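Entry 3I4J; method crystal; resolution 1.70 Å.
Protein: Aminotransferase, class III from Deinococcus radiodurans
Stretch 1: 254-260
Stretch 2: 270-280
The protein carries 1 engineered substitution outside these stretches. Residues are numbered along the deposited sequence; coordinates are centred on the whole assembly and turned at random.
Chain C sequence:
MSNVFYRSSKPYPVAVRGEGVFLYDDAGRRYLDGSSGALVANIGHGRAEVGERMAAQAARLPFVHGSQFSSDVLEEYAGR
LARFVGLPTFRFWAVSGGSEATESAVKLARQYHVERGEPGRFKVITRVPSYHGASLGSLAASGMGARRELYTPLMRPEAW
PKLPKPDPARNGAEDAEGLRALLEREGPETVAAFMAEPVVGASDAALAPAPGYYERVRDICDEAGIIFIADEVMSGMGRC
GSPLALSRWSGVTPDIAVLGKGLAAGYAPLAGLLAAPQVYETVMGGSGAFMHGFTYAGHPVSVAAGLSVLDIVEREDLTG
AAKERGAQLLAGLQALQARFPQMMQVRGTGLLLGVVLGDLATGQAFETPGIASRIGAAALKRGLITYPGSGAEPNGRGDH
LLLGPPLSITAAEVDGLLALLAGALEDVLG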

# COMPACT_ATOMS: atom_id res chain seq x y z
N PRO C 254 9.84 -22.16 -5.61
CA PRO C 254 9.92 -21.91 -4.18
C PRO C 254 8.65 -22.39 -3.49
O PRO C 254 7.74 -22.90 -4.14
CB PRO C 254 10.06 -20.39 -4.12
CG PRO C 254 9.10 -19.96 -5.20
CD PRO C 254 9.33 -20.97 -6.33
N ASP C 255 8.61 -22.23 -2.17
CA ASP C 255 7.43 -22.60 -1.40
C ASP C 255 6.51 -21.37 -1.37
O ASP C 255 5.30 -21.49 -1.29
CB ASP C 255 7.83 -23.03 0.01
CG ASP C 255 8.70 -24.27 0.00
OD1 ASP C 255 8.30 -25.27 -0.64
OD2 ASP C 255 9.79 -24.25 0.62
N ILE C 256 7.13 -20.19 -1.44
CA ILE C 256 6.40 -18.93 -1.47
C ILE C 256 7.11 -17.98 -2.44
O ILE C 256 8.32 -17.79 -2.33
CB ILE C 256 6.36 -18.22 -0.10
CG1 ILE C 256 5.59 -19.06 0.92
CG2 ILE C 256 5.69 -16.85 -0.25
CD1 ILE C 256 5.66 -18.51 2.34
N ALA C 257 6.37 -17.42 -3.40
CA ALA C 257 6.95 -16.48 -4.35
C ALA C 257 6.32 -15.12 -4.07
O ALA C 257 5.09 -14.99 -4.05
CB ALA C 257 6.64 -16.90 -5.78
N VAL C 258 7.15 -14.11 -3.82
CA VAL C 258 6.67 -12.76 -3.52
C VAL C 258 6.72 -11.90 -4.78
O VAL C 258 7.76 -11.79 -5.43
CB VAL C 258 7.53 -12.10 -2.43
CG1 VAL C 258 6.87 -10.78 -1.98
CG2 VAL C 258 7.69 -13.04 -1.26
N LEU C 259 5.58 -11.28 -5.11
CA LEU C 259 5.46 -10.45 -6.30
C LEU C 259 5.09 -9.01 -5.97
O LEU C 259 4.52 -8.73 -4.92
CB LEU C 259 4.39 -11.05 -7.22
CG LEU C 259 4.57 -12.54 -7.53
CD1 LEU C 259 3.34 -13.08 -8.26
CD2 LEU C 259 5.83 -12.72 -8.35
N GLY C 260 5.43 -8.10 -6.88
CA GLY C 260 5.13 -6.69 -6.67
C GLY C 260 5.55 -5.85 -7.86
O GLY C 260 5.87 -6.39 -8.92
N LEU C 270 -0.54 -2.94 -6.88
CA LEU C 270 -0.82 -4.35 -6.70
C LEU C 270 0.47 -5.14 -6.46
O LEU C 270 1.50 -4.88 -7.09
CB LEU C 270 -1.52 -4.89 -7.96
CG LEU C 270 -1.94 -6.36 -7.95
CD1 LEU C 270 -3.08 -6.55 -6.97
CD2 LEU C 270 -2.38 -6.78 -9.35
N ALA C 271 0.39 -6.09 -5.54
CA ALA C 271 1.50 -6.95 -5.17
C ALA C 271 0.87 -8.18 -4.53
O ALA C 271 -0.35 -8.29 -4.44
CB ALA C 271 2.41 -6.25 -4.16
N GLY C 272 1.70 -9.12 -4.08
CA GLY C 272 1.13 -10.30 -3.46
C GLY C 272 2.12 -11.43 -3.41
O GLY C 272 3.30 -11.26 -3.72
N LEU C 273 1.64 -12.60 -3.01
CA LEU C 273 2.49 -13.78 -2.95
C LEU C 273 1.72 -14.99 -3.41
O LEU C 273 0.48 -15.00 -3.42
CB LEU C 273 3.02 -13.99 -1.52
CG LEU C 273 2.05 -14.19 -0.35
CD1 LEU C 273 1.47 -15.60 -0.39
CD2 LEU C 273 2.79 -13.97 0.96
N LEU C 274 2.46 -16.00 -3.85
CA LEU C 274 1.86 -17.26 -4.30
C LEU C 274 2.45 -18.29 -3.35
O LEU C 274 3.67 -18.41 -3.24
CB LEU C 274 2.26 -17.57 -5.74
CG LEU C 274 1.55 -16.78 -6.84
CD1 LEU C 274 2.26 -17.00 -8.18
CD2 LEU C 274 0.08 -17.22 -6.92
N ALA C 275 1.57 -19.01 -2.65
CA ALA C 275 2.00 -20.02 -1.69
C ALA C 275 1.65 -21.43 -2.14
O ALA C 275 0.59 -21.66 -2.72
CB ALA C 275 1.38 -19.74 -0.33
N ALA C 276 2.55 -22.37 -1.87
CA ALA C 276 2.32 -23.76 -2.23
C ALA C 276 1.08 -24.26 -1.49
O ALA C 276 0.83 -23.85 -0.36
CB ALA C 276 3.54 -24.60 -1.84
N PRO C 277 0.29 -25.15 -2.13
CA PRO C 277 -0.93 -25.70 -1.52
C PRO C 277 -0.72 -26.18 -0.09
O PRO C 277 -1.55 -25.93 0.79
CB PRO C 277 -1.29 -26.85 -2.46
CG PRO C 277 -0.81 -26.38 -3.77
CD PRO C 277 0.54 -25.75 -3.45
N GLN C 278 0.38 -26.88 0.14
CA GLN C 278 0.73 -27.41 1.46
C GLN C 278 0.77 -26.31 2.51
O GLN C 278 0.26 -26.48 3.62
CB GLN C 278 2.10 -28.10 1.38
CG GLN C 278 2.78 -28.34 2.71
CD GLN C 278 2.20 -29.51 3.48
OE1 GLN C 278 1.04 -29.49 3.89
NE2 GLN C 278 3.01 -30.54 3.68
N VAL C 279 1.39 -25.19 2.17
CA VAL C 279 1.50 -24.07 3.09
C VAL C 279 0.12 -23.44 3.34
O VAL C 279 -0.24 -23.17 4.48
CB VAL C 279 2.47 -23.01 2.55
CG1 VAL C 279 2.52 -21.82 3.49
CG2 VAL C 279 3.86 -23.63 2.40
N TYR C 280 -0.63 -23.22 2.27
CA TYR C 280 -1.97 -22.64 2.37
C TYR C 280 -2.88 -23.50 3.24
O TYR C 280 -3.52 -23.01 4.17
CB TYR C 280 -2.59 -22.49 0.98
CG TYR C 280 -4.04 -22.05 0.99
CD1 TYR C 280 -4.40 -20.79 1.46
CD2 TYR C 280 -5.05 -22.89 0.52
CE1 TYR C 280 -5.73 -20.37 1.47
CE2 TYR C 280 -6.39 -22.48 0.52
CZ TYR C 280 -6.72 -21.22 1.00
OH TYR C 280 -8.03 -20.82 1.02

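Residues 256-259 and 271-275 form two neighbouring antiparallel strands, their N-to-C directions 167° apart and their axes approaching to 4.6 Å. The register pairs Ile-256 with Ala-275, Ala-257 with Leu-274, Val-258 with Leu-273 and Leu-259 with Gly-272, and hydrogen-bonded and non-hydrogen-bonded pairs alternate along it. At the first hydrogen-bonded pair, Ala-257 N donates to Leu-274 O (2.9 Å) and Leu-274 N returns a bond to Ala-257 O (2.8 Å). The second repeats the pattern, with Leu-259 N to Gly-272 O at 2.7 Å and Gly-272 N to Leu-259 O at 3.0 Å. A fifth bond, from Ala-276 N to Asp-255 O (2.9 Å), carries the ladder past the ends of both strands. All five are close to linear, with angles at the hydrogen of 156° to 166°.

The carbonyl oxygens of the Ala-257 and Leu-274 pair also receive CA-H...O contacts, from Leu-273 CA to Ala-257 O (3.1 Å) and from Ile-256 CA to Leu-274 O (3.3 Å). Both donors belong to non-hydrogen-bonded pairs, where the CA atoms draw closer together: the CA atoms of Val-258 and Leu-273 are 4.3 Å apart, against 5.1 Å for those of Ala-257 and Leu-274. Gly-272 adopts phi 161° and psi -172°, a conformation in which a CB would be jammed against the carbonyl oxygen of Ala-271; the backbone alone therefore calls for glycine.

Beyond the ladder, Ala-276 occupies the N-cap position of the helix that begins at Pro-277. Its amide bonds back to Asp-255, and its carbonyl oxygen accepts a bond from Tyr-280 N (3.1 Å) and a weak one from Val-279 N (2.9 Å).

The side chains divide between the two faces of the sheet. Ile-256, Val-258, Leu-273 and Ala-275 share one face, where Ile-256 packs diagonally as well as directly across: its CG2 lies 4.1 Å from Leu-273 CB and its CG1 4.4 Å from Ala-275 CB. On the other face, Ala-257 CB meets Leu-274 CB at 4.4 Å, and Leu-259 reaches the same leucine, CD1 to CD1, at 4.1 Å. Leu-259 and Leu-274, both with chi1 m and chi2 t, meet diagonally across the strands; Gly-272, the cross-strand partner of Leu-259, adds no side chain to this face. At the far end of the pairing, Ala-271 CB sits 3.3 Å from Leu-259 O and 3.7 Å from Gly-260 CA, a snug fit between methyl group and backbone. The strand residues are all buried, and the two stretches together bury 516 Å².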